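Local coordinates for PTS system, nitrogen regulatory IIA protein (Neisseria meningitidis, PDB 2A0J) that probably takes part in phosphotransfer of the phosphoenolpyruvate-dependent sugar phosphotransferase system and acts as a nitrogen-regulatory protein, at residues M134-S137 with E141-A144; H12-M17 with G30-R35. All blocks are in the same frame, centred on the assembly; numbering follows the deposited sequence.

Overall arrangement
Contacts 1 and 2 lie in series along the chain and touch one another, their centres about 16 Å apart. Contact 2 packs strand 13-17, at one edge of the mixed sheet, against helix 22-33; contact 1 is the corner between helices 127-135 and 139-146, on the other side of that strand. The strand is therefore shared: Val14 looks to helix 22-33, whereas Ile13 and Leu15 meet helix 139-146. Val142 CG2 comes to 3.8 Å from Leu15 CD2, and Arg143 CG to 3.5 Å from Ile13 CD1. Arg82 of the adjacent strand bonds both Val136 O of contact 1 and Leu15 O of contact 2. Both contacts are structural packing.

Contact 1 (M134-S137 with E141-A144); sequences MTVS and EVRA
Val136 meets both Glu141 and Val142 at the sharp corner where helix 127-135 gives way to helix 139-146. Its backbone has left the helical conformation (phi -49°, psi 142°), and its side chain is directed toward the second helix. Val136 CB lies 3.7 Å from Glu141 CB, and the two side chains run antiparallel alongside one another. The valine branches divide the work. CG1 lies alongside the start of the glutamate chain, 3.9 Å from Glu141 CB, while CG2, which has both the backbone N and C as close neighbours, reaches deeper and meets Val142 CG2 at 3.8 Å. The side chains of these two valines lie roughly perpendicular, and Val142 is the buried member of the group.

Ser137 continues the turn with its CB directed away from the second helix, so that its backbone does most of the touching. Ser137 N lies 3.0 Å from Glu141 OE1, and its CB is 4.0 Å from the same oxygen. In the glutamate, CG lies beside the backbone N (chi1 -69°), and the chain runs on extended from there, carrying the carboxylate to the connection. There OE1 accepts a hydrogen bond from Ser138 N, just ahead of helix 139-146. A glutamate in the first turn reaching back to the residue before the helix supplies one half of a capping box: the carboxylate takes up the backbone N-H of Ser138 at the start of the helix.

Around this corner, Val136 O is bonded by Arg82 of strand 77-83, and Met134 rests on Ser98 and Leu99 of strand 97-106. From the second helix, Val142 packs on Leu15 and Arg143 on Ile13, so that the corner between the two helices lies against strand 13-17.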
loop_
_atom_site.group_PDB
_atom_site.type_symbol
_atom_site.label_atom_id
_atom_site.label_comp_id
_atom_site.label_asym_id
_atom_site.label_seq_id
_atom_site.Cartn_x
_atom_site.Cartn_y
_atom_site.Cartn_z
ATOM N N MET A 134 10.441 -9.499 -3.116
ATOM C CA MET A 134 9.908 -10.818 -2.804
ATOM C C MET A 134 10.898 -11.713 -2.050
ATOM O O MET A 134 10.494 -12.739 -1.500
ATOM C CB MET A 134 9.470 -11.553 -4.083
ATOM C CG MET A 134 8.180 -11.049 -4.710
ATOM S SD MET A 134 6.756 -11.088 -3.606
ATOM C CE MET A 134 6.338 -12.791 -3.642
ATOM N N THR A 135 12.178 -11.342 -2.015
ATOM C CA THR A 135 13.166 -12.185 -1.332
ATOM C C THR A 135 13.883 -11.607 -0.110
ATOM O O THR A 135 14.229 -12.356 0.803
ATOM C CB THR A 135 14.251 -12.705 -2.319
ATOM O OG1 THR A 135 14.974 -11.601 -2.884
ATOM C CG2 THR A 135 13.600 -13.516 -3.438
ATOM N N VAL A 136 14.102 -10.295 -0.084
ATOM C CA VAL A 136 14.791 -9.665 1.041
ATOM C C VAL A 136 14.213 -10.112 2.383
ATOM O O VAL A 136 13.005 -10.285 2.525
ATOM C CB VAL A 136 14.756 -8.124 0.929
ATOM C CG1 VAL A 136 15.501 -7.697 -0.322
ATOM C CG2 VAL A 136 13.319 -7.620 0.894
ATOM N N SER A 137 15.090 -10.299 3.365
ATOM C CA SER A 137 14.681 -10.776 4.682
ATOM C C SER A 137 14.231 -9.719 5.690
ATOM O O SER A 137 13.322 -9.966 6.485
ATOM C CB SER A 137 15.817 -11.598 5.300
ATOM O OG SER A 137 16.261 -12.604 4.406
ATOM N N GLU A 141 15.712 -3.557 4.330
ATOM C CA GLU A 141 16.008 -3.782 2.917
ATOM C C GLU A 141 14.812 -3.299 2.088
ATOM O O GLU A 141 14.981 -2.688 1.028
ATOM C CB GLU A 141 16.258 -5.270 2.646
ATOM C CG GLU A 141 17.546 -5.808 3.251
ATOM C CD GLU A 141 17.584 -7.325 3.300
ATOM O OE1 GLU A 141 16.760 -7.916 4.031
ATOM O OE2 GLU A 141 18.437 -7.929 2.613
ATOM N N VAL A 142 13.601 -3.579 2.572
ATOM C CA VAL A 142 12.401 -3.136 1.870
ATOM C C VAL A 142 12.405 -1.615 1.710
ATOM O O VAL A 142 12.134 -1.099 0.625
ATOM C CB VAL A 142 11.125 -3.558 2.618
ATOM C CG1 VAL A 142 9.906 -2.908 1.989
ATOM C CG2 VAL A 142 10.993 -5.071 2.581
ATOM N N ARG A 143 12.717 -0.903 2.792
ATOM C CA ARG A 143 12.762 0.555 2.750
ATOM C C ARG A 143 13.835 1.039 1.788
ATOM O O ARG A 143 13.595 1.936 0.983
ATOM C CB ARG A 143 13.046 1.141 4.140
ATOM C CG ARG A 143 11.873 1.108 5.100
ATOM C CD ARG A 143 12.187 1.832 6.407
ATOM N NE ARG A 143 12.320 3.281 6.254
ATOM C CZ ARG A 143 13.459 3.910 5.992
ATOM N NH1 ARG A 143 14.585 3.226 5.853
ATOM N NH2 ARG A 143 13.467 5.231 5.868
ATOM N N ALA A 144 15.020 0.445 1.886
ATOM C CA ALA A 144 16.141 0.815 1.033
ATOM C C ALA A 144 15.744 0.710 -0.434
ATOM O O ALA A 144 16.070 1.584 -1.236
ATOM C CB ALA A 144 17.349 -0.086 1.323
#

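Contact 2 (H12-M17 with G30-R35); sequences HIVLDM and GLLLER
His12 and Leu32 are the nearest backbone pair, their CA atoms 6.6 Å apart, placing the beginning of strand 13-17 beside the last turn of helix 22-33. No hydrogen bond joins the two segments. Leu32 gives the largest share, 71 of the 176 Å² buried between the segments, with its CB directed toward the strand. Its CG sits beside the backbone N (chi1 -65°), and CD1 continues the extended chain (chi2 177°) outward to Val14. Leu32 CD1 touches Val14 CG2 at 4.2 Å, a loose apolar meeting of one methyl with another. The valine also points its CB at the helix, and of its two branches CG2, the one beside the backbone N, makes the approach.

In this alpha/beta fold, strand 13-17 is an outer strand of the mixed sheet, and the chain leaves it through a short connection to enter helix 22-33, which folds back along the strand. Met17, at the far end of the strand, accordingly rests on Leu25 and Glu28 in earlier turns of the same helix. The strand is paired with strand 77-83 through backbone bonds of His12, Val14 and Met17, and the chain turns a corner at Leu15 and Asp16, where Asp16 makes a salt bridge with Arg84.

His12 borders the opposite end of the contact. Its imidazole approaches Leu32 obliquely, with NE2 4.1 Å from Leu32 O, so the ring packs by the carbonyl without bonding to it. Helical geometry stops just beyond, at Glu34, whose N makes a weak 3.4 Å bond to Leu31 O. Leu33, on the buried side of this last turn, packs on Thr77 and Ala79 of strand 77-83 and on Val44 of helix 41-52.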
loop_
_atom_site.group_PDB
_atom_site.type_symbol
_atom_site.label_atom_id
_atom_site.label_comp_id
_atom_site.label_asym_id
_atom_site.label_seq_id
_atom_site.Cartn_x
_atom_site.Cartn_y
_atom_site.Cartn_z
ATOM N N HIS A 12 5.592 0.308 9.983
ATOM C CA HIS A 12 4.484 0.243 9.022
ATOM C C HIS A 12 4.730 -0.780 7.908
ATOM O O HIS A 12 4.082 -0.736 6.862
ATOM C CB HIS A 12 4.242 1.619 8.387
ATOM C CG HIS A 12 3.640 2.626 9.322
ATOM N ND1 HIS A 12 3.437 3.942 8.966
ATOM C CD2 HIS A 12 3.206 2.511 10.599
ATOM C CE1 HIS A 12 2.906 4.593 9.985
ATOM N NE2 HIS A 12 2.756 3.747 10.988
ATOM N N ILE A 13 5.663 -1.699 8.149
ATOM C CA ILE A 13 6.018 -2.736 7.189
ATOM C C ILE A 13 5.777 -4.131 7.759
ATOM O O ILE A 13 6.199 -4.427 8.871
ATOM C CB ILE A 13 7.494 -2.611 6.792
ATOM C CG1 ILE A 13 7.726 -1.246 6.136
ATOM C CG2 ILE A 13 7.895 -3.767 5.880
ATOM C CD1 ILE A 13 9.174 -0.938 5.857
ATOM N N VAL A 14 5.081 -4.973 6.992
ATOM C CA VAL A 14 4.775 -6.355 7.386
ATOM C C VAL A 14 5.403 -7.258 6.319
ATOM O O VAL A 14 5.122 -7.108 5.128
ATOM C CB VAL A 14 3.239 -6.608 7.444
ATOM C CG1 VAL A 14 2.954 -8.041 7.878
ATOM C CG2 VAL A 14 2.588 -5.639 8.405
ATOM N N LEU A 15 6.241 -8.196 6.747
ATOM C CA LEU A 15 6.946 -9.078 5.819
ATOM C C LEU A 15 6.334 -10.440 5.511
ATOM O O LEU A 15 6.607 -11.007 4.453
ATOM C CB LEU A 15 8.372 -9.304 6.327
ATOM C CG LEU A 15 9.231 -8.067 6.597
ATOM C CD1 LEU A 15 10.476 -8.477 7.368
ATOM C CD2 LEU A 15 9.591 -7.384 5.286
ATOM N N ASP A 16 5.516 -10.972 6.418
ATOM C CA ASP A 16 4.945 -12.300 6.214
ATOM C C ASP A 16 3.520 -12.439 6.737
ATOM O O ASP A 16 3.242 -13.279 7.592
ATOM C CB ASP A 16 5.849 -13.330 6.894
ATOM C CG ASP A 16 5.535 -14.752 6.483
ATOM O OD1 ASP A 16 6.097 -15.676 7.106
ATOM O OD2 ASP A 16 4.740 -14.950 5.538
ATOM N N MET A 17 2.611 -11.629 6.205
ATOM C CA MET A 17 1.220 -11.660 6.648
ATOM C C MET A 17 0.393 -12.806 6.063
ATOM O O MET A 17 0.352 -13.012 4.852
ATOM C CB MET A 17 0.538 -10.329 6.324
ATOM C CG MET A 17 -0.929 -10.269 6.743
ATOM S SD MET A 17 -1.774 -8.789 6.144
ATOM C CE MET A 17 -1.269 -7.616 7.377
ATOM N N GLY A 30 -6.402 -0.879 7.784
ATOM C CA GLY A 30 -7.035 0.140 8.600
ATOM C C GLY A 30 -6.372 0.201 9.965
ATOM O O GLY A 30 -6.170 1.274 10.537
ATOM N N LEU A 31 -6.025 -0.970 10.484
ATOM C CA LEU A 31 -5.372 -1.082 11.783
ATOM C C LEU A 31 -3.977 -0.449 11.793
ATOM O O LEU A 31 -3.618 0.260 12.731
ATOM C CB LEU A 31 -5.301 -2.559 12.187
ATOM C CG LEU A 31 -6.667 -3.089 12.633
ATOM C CD1 LEU A 31 -6.661 -4.614 12.725
ATOM C CD2 LEU A 31 -7.024 -2.445 13.977
ATOM N N LEU A 32 -3.203 -0.699 10.740
ATOM C CA LEU A 32 -1.856 -0.152 10.623
ATOM C C LEU A 32 -1.843 1.376 10.520
ATOM O O LEU A 32 -0.987 2.039 11.108
ATOM C CB LEU A 32 -1.160 -0.741 9.393
ATOM C CG LEU A 32 -0.859 -2.240 9.382
ATOM C CD1 LEU A 32 -0.242 -2.617 8.052
ATOM C CD2 LEU A 32 0.074 -2.583 10.520
ATOM N N LEU A 33 -2.789 1.932 9.769
ATOM C CA LEU A 33 -2.868 3.374 9.578
ATOM C C LEU A 33 -3.783 4.092 10.581
ATOM O O LEU A 33 -3.835 5.318 10.616
ATOM C CB LEU A 33 -3.317 3.671 8.145
ATOM C CG LEU A 33 -2.504 2.955 7.053
ATOM C CD1 LEU A 33 -2.896 3.522 5.710
ATOM C CD2 LEU A 33 -1.001 3.132 7.274
ATOM N N GLU A 34 -4.483 3.317 11.403
ATOM C CA GLU A 34 -5.397 3.841 12.415
ATOM C C GLU A 34 -4.814 4.899 13.365
ATOM O O GLU A 34 -3.678 4.795 13.828
ATOM C CB GLU A 34 -5.942 2.677 13.250
ATOM C CG GLU A 34 -6.856 3.085 14.393
ATOM C CD GLU A 34 -7.342 1.901 15.205
ATOM O OE1 GLU A 34 -8.187 2.107 16.099
ATOM O OE2 GLU A 34 -6.879 0.768 14.957
ATOM N N ARG A 35 -5.637 5.900 13.657
ATOM C CA ARG A 35 -5.320 7.016 14.554
ATOM C C ARG A 35 -4.100 7.871 14.241
ATOM O O ARG A 35 -4.149 9.087 14.400
ATOM C CB ARG A 35 -5.222 6.538 15.997
ATOM C CG ARG A 35 -5.072 7.690 16.969
ATOM C CD ARG A 35 -5.323 7.234 18.385
ATOM N NE ARG A 35 -4.442 6.132 18.749
ATOM C CZ ARG A 35 -4.513 5.470 19.896
ATOM N NH1 ARG A 35 -5.433 5.797 20.799
ATOM N NH2 ARG A 35 -3.666 4.484 20.141
#